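Local coordinates for hypothetical protein APE2540 (PDB 1WDV) that probably hydrolyses alanine mischarged onto proline tRNA, acting in trans as an editing partner of prolyl-tRNA synthetase, at residues P24-T27 against V28-A32; L81-A84 against N85-V88. All blocks are in the same frame, centred on the assembly; numbering follows the deposited sequence.

Interaction 1: P24-T27 against V28-A32; sequences PTRT and VAEAA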
loop_
_atom_site.group_PDB
_atom_site.type_symbol
_atom_site.label_atom_id
_atom_site.label_comp_id
_atom_site.label_asym_id
_atom_site.label_seq_id
_atom_site.Cartn_x
_atom_site.Cartn_y
_atom_site.Cartn_z
ATOM N N PRO A 24 0.345 16.393 -7.715
ATOM C CA PRO A 24 0.372 14.934 -7.553
ATOM C C PRO A 24 1.150 14.224 -8.673
ATOM O O PRO A 24 1.108 14.629 -9.832
ATOM C CB PRO A 24 -1.114 14.554 -7.520
ATOM C CG PRO A 24 -1.793 15.677 -8.272
ATOM C CD PRO A 24 -1.024 16.913 -7.876
ATOM N N THR A 25 1.875 13.163 -8.329
ATOM C CA THR A 25 2.604 12.467 -9.372
ATOM C C THR A 25 1.625 11.587 -10.109
ATOM O O THR A 25 0.627 11.130 -9.538
ATOM C CB THR A 25 3.744 11.618 -8.812
ATOM O OG1 THR A 25 3.255 10.757 -7.768
ATOM C CG2 THR A 25 4.815 12.531 -8.249
ATOM N N ARG A 26 1.912 11.358 -11.371
ATOM C CA ARG A 26 1.037 10.549 -12.205
ATOM C C ARG A 26 1.603 9.169 -12.477
ATOM O O ARG A 26 0.887 8.288 -12.972
ATOM C CB ARG A 26 0.762 11.271 -13.535
ATOM C CG ARG A 26 0.045 12.611 -13.413
ATOM C CD ARG A 26 -0.137 13.238 -14.795
ATOM N NE ARG A 26 -0.696 14.584 -14.713
ATOM C CZ ARG A 26 -0.983 15.353 -15.761
ATOM N NH1 ARG A 26 -0.767 14.909 -16.993
ATOM N NH2 ARG A 26 -1.470 16.576 -15.574
ATOM N N THR A 27 2.887 8.979 -12.176
ATOM C CA THR A 27 3.521 7.679 -12.396
ATOM C C THR A 27 4.509 7.359 -11.271
ATOM O O THR A 27 4.977 8.256 -10.532
ATOM C CB THR A 27 4.320 7.642 -13.723
ATOM O OG1 THR A 27 5.392 8.584 -13.637
ATOM C CG2 THR A 27 3.436 8.012 -14.924
ATOM N N VAL A 28 4.834 6.069 -11.151
ATOM C CA VAL A 28 5.795 5.636 -10.147
ATOM C C VAL A 28 7.180 6.227 -10.479
ATOM O O VAL A 28 7.948 6.603 -9.572
ATOM C CB VAL A 28 5.880 4.091 -10.087
ATOM C CG1 VAL A 28 6.964 3.662 -9.145
ATOM C CG2 VAL A 28 4.577 3.497 -9.610
ATOM N N ALA A 29 7.509 6.315 -11.770
ATOM C CA ALA A 29 8.793 6.889 -12.176
ATOM C C ALA A 29 8.910 8.314 -11.639
ATOM O O ALA A 29 9.956 8.704 -11.112
ATOM C CB ALA A 29 8.919 6.901 -13.730
ATOM N N GLU A 30 7.835 9.091 -11.780
ATOM C CA GLU A 30 7.887 10.469 -11.310
ATOM C C GLU A 30 8.064 10.558 -9.796
ATOM O O GLU A 30 8.862 11.349 -9.321
ATOM C CB GLU A 30 6.624 11.204 -11.770
ATOM C CG GLU A 30 6.511 12.659 -11.343
ATOM C CD GLU A 30 5.303 13.321 -11.986
ATOM O OE1 GLU A 30 4.448 12.577 -12.540
ATOM O OE2 GLU A 30 5.207 14.576 -11.940
ATOM N N ALA A 31 7.336 9.731 -9.045
ATOM C CA ALA A 31 7.465 9.752 -7.596
ATOM C C ALA A 31 8.887 9.362 -7.184
ATOM O O ALA A 31 9.508 9.990 -6.307
ATOM C CB ALA A 31 6.489 8.811 -6.986
ATOM N N ALA A 32 9.444 8.343 -7.837
ATOM C CA ALA A 32 10.798 7.936 -7.457
ATOM C C ALA A 32 11.829 9.051 -7.735
ATOM O O ALA A 32 12.669 9.380 -6.887
ATOM C CB ALA A 32 11.200 6.648 -8.183
HETATM O O HOH W 1 2.404 14.288 -12.540
#

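Interaction 2: L81-A84 against N85-V88; sequences LARA and NEVV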
loop_
_atom_site.group_PDB
_atom_site.type_symbol
_atom_site.label_atom_id
_atom_site.label_comp_id
_atom_site.label_asym_id
_atom_site.label_seq_id
_atom_site.Cartn_x
_atom_site.Cartn_y
_atom_site.Cartn_z
ATOM N N LEU A 81 -8.193 -7.839 -9.238
ATOM C CA LEU A 81 -7.881 -6.488 -8.792
ATOM C C LEU A 81 -9.184 -5.731 -8.723
ATOM O O LEU A 81 -10.051 -5.923 -9.585
ATOM C CB LEU A 81 -7.016 -5.757 -9.818
ATOM C CG LEU A 81 -5.586 -6.241 -9.893
ATOM C CD1 LEU A 81 -4.952 -5.716 -11.189
ATOM C CD2 LEU A 81 -4.836 -5.761 -8.642
ATOM N N ALA A 82 -9.338 -4.924 -7.683
ATOM C CA ALA A 82 -10.501 -4.036 -7.567
ATOM C C ALA A 82 -10.299 -2.998 -8.662
ATOM O O ALA A 82 -9.160 -2.574 -8.939
ATOM C CB ALA A 82 -10.491 -3.318 -6.226
ATOM N N ARG A 83 -11.391 -2.592 -9.300
ATOM C CA ARG A 83 -11.325 -1.544 -10.317
ATOM C C ARG A 83 -11.224 -0.198 -9.588
ATOM O O ARG A 83 -11.551 -0.101 -8.404
ATOM C CB ARG A 83 -12.557 -1.638 -11.221
ATOM C CG ARG A 83 -12.469 -2.932 -12.046
ATOM C CD ARG A 83 -13.603 -3.108 -13.021
ATOM N NE ARG A 83 -14.871 -3.217 -12.343
ATOM C CZ ARG A 83 -15.483 -4.359 -12.038
ATOM N NH1 ARG A 83 -14.958 -5.556 -12.352
ATOM N NH2 ARG A 83 -16.635 -4.296 -11.388
ATOM N N ALA A 84 -10.761 0.841 -10.269
ATOM C CA ALA A 84 -10.572 2.145 -9.609
ATOM C C ALA A 84 -11.748 2.700 -8.815
ATOM O O ALA A 84 -11.555 3.277 -7.737
ATOM C CB ALA A 84 -10.084 3.182 -10.634
ATOM N N ASN A 85 -12.966 2.539 -9.326
ATOM C CA ASN A 85 -14.134 3.032 -8.609
ATOM C C ASN A 85 -14.315 2.208 -7.337
ATOM O O ASN A 85 -14.735 2.731 -6.302
ATOM C CB ASN A 85 -15.380 2.930 -9.506
ATOM C CG ASN A 85 -15.714 1.505 -9.879
ATOM O OD1 ASN A 85 -14.868 0.766 -10.370
ATOM N ND2 ASN A 85 -16.971 1.115 -9.668
ATOM N N GLU A 86 -13.971 0.925 -7.407
ATOM C CA GLU A 86 -14.108 0.047 -6.248
ATOM C C GLU A 86 -13.075 0.412 -5.198
ATOM O O GLU A 86 -13.354 0.341 -4.000
ATOM C CB GLU A 86 -13.947 -1.419 -6.658
ATOM C CG GLU A 86 -15.089 -1.935 -7.522
ATOM C CD GLU A 86 -14.883 -3.359 -7.983
ATOM O OE1 GLU A 86 -13.818 -3.642 -8.557
ATOM O OE2 GLU A 86 -15.797 -4.204 -7.775
ATOM N N VAL A 87 -11.865 0.757 -5.651
ATOM C CA VAL A 87 -10.804 1.152 -4.725
ATOM C C VAL A 87 -11.278 2.341 -3.866
ATOM O O VAL A 87 -11.149 2.325 -2.644
ATOM C CB VAL A 87 -9.509 1.535 -5.492
ATOM C CG1 VAL A 87 -8.440 2.116 -4.522
ATOM C CG2 VAL A 87 -8.959 0.311 -6.206
ATOM N N VAL A 88 -11.810 3.373 -4.507
ATOM C CA VAL A 88 -12.269 4.534 -3.766
ATOM C C VAL A 88 -13.441 4.226 -2.853
ATOM O O VAL A 88 -13.451 4.628 -1.679
ATOM C CB VAL A 88 -12.662 5.670 -4.728
ATOM C CG1 VAL A 88 -13.223 6.835 -3.929
ATOM C CG2 VAL A 88 -11.434 6.085 -5.540
HETATM O O HOH W 2 -17.895 -2.012 -10.325
HETATM O O HOH W 3 -15.671 -0.465 -12.861
#

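Interaction 1: P24-T27 against V28-A32
Thr27 and Glu30 hold each other across the first turn of helix 28-35. The hydroxyl of Thr27 lies between its own backbone N and carbonyl carbon (chi1 64°), a setting that turns OG1 back over the helix start, where it accepts the N-H of Glu30 at 3.1 Å from N to OG1. Threonine suits this place because its short side chain brings a hydroxyl oxygen to a first-turn amide, which lacks a carbonyl from a preceding helical turn. The side chains of Thr27 and Glu30 cross at about a right angle, with OG1 3.4 Å from Glu30 CB. The Thr27 carbonyl begins the regular helical bonding: its O takes the N-H of Ala31 at 3.2 Å.

This is an N-cap with Thr27 as the cap residue and Glu30 as the third residue of the helix. In a capping box the third residue would return a bond to the N-H of the cap itself; here the carboxylate reaches one residue farther back. With CG anti to the backbone N (chi1 179°) and the chain extended, Glu30 OE1 lies 3.0 Å from Arg26 N, in a practically straight bond (179°) that meets the oxygen from above the carboxylate plane. A glutamate is long enough for this reach, and its negative charge would probably also suit the helix N-terminus. Water 1 donates to the same OE1 at 2.7 Å and to Pro24 O, linking the carboxylate to a carbonyl three residues before the cap.

Thr25 packs alongside the Glu30 chain, the two side chains running in opposite directions. Its methyl CG2 rests 3.5 Å from Glu30 CG, while OG1 sits beside the Ala31 methyl. Val28 points away from 24-27 and touches Glu39 and Ile42 in the loop after the helix.

Interaction 2: L81-A84 against N85-V88
Arg83 and Val87 set the backbone pattern, the carbonyl of Arg83 receiving the N-H of Val87 (N to O 2.9 Å), with a weak second bond from Glu86 N, before Ala84 O takes Val88 N one step on. Arg83 is the N-cap of helix 84-91, and Glu86 is the helix's third residue. Its OE1 accepts the N-H of Arg83 at 2.7 Å, through the anti lone pair and almost straight (174°): the half of a capping box in which the third residue returns a bond to the cap.

The Arg83 side chain bends at chi3 (-63°), bringing its guanidinium back over the carboxylate. The two planes stack only 13° apart, with OE1 3.8 Å above the guanidinium centre. NH2 and Glu86 OE2 form a long salt bridge of 3.7 Å, an attraction of charges in which no N-H is aimed at the oxygen. The N-H groups serve waters instead: NE donates to water 3 at 2.9 Å, which in turn donates to Asn85 OD1, and NH2 donates to water 2, which lies in the guanidinium plane at its edge. Asn85 suits this exposed first turn because its amide can both accept from one water and donate, weakly, to the other. Toward strand 43-50, small Ala82 lets its methyl meet Val87 CG2 at 3.9 Å, and both side chains also touch Ile47 of that strand.

Were Glu86 an alanine, the Arg83 amide would probably lose its acceptor and the guanidinium the carboxylate it stacks on, leaving it freer to turn. Since OE1 also bridges to Arg80, one carboxylate draws two arginines together; their charges probably stabilise its ionised form and are in turn offset by it, close to the positive end of the helix.

In the fold
Interactions 1 and 2 occur in series along the chain without touching: their centres lie 20 Å apart and their nearest atoms about 12 Å. Each starts a helix at the surface, within the sequence range of the aminoacyl-tRNA editing family. Interaction 1 follows strand 17-20, at one edge of the three-stranded antiparallel sheet; interaction 2 follows strand 79-81, at an edge of the five-stranded mixed sheet. Both place a glutamate third in the helix to accept a loop amide, but the cap side chain bonds a helix amide in 24-32, whereas in 81-88 it stacks on the glutamate instead. Neither contact contains a bound ligand, and both read as structural helix starts.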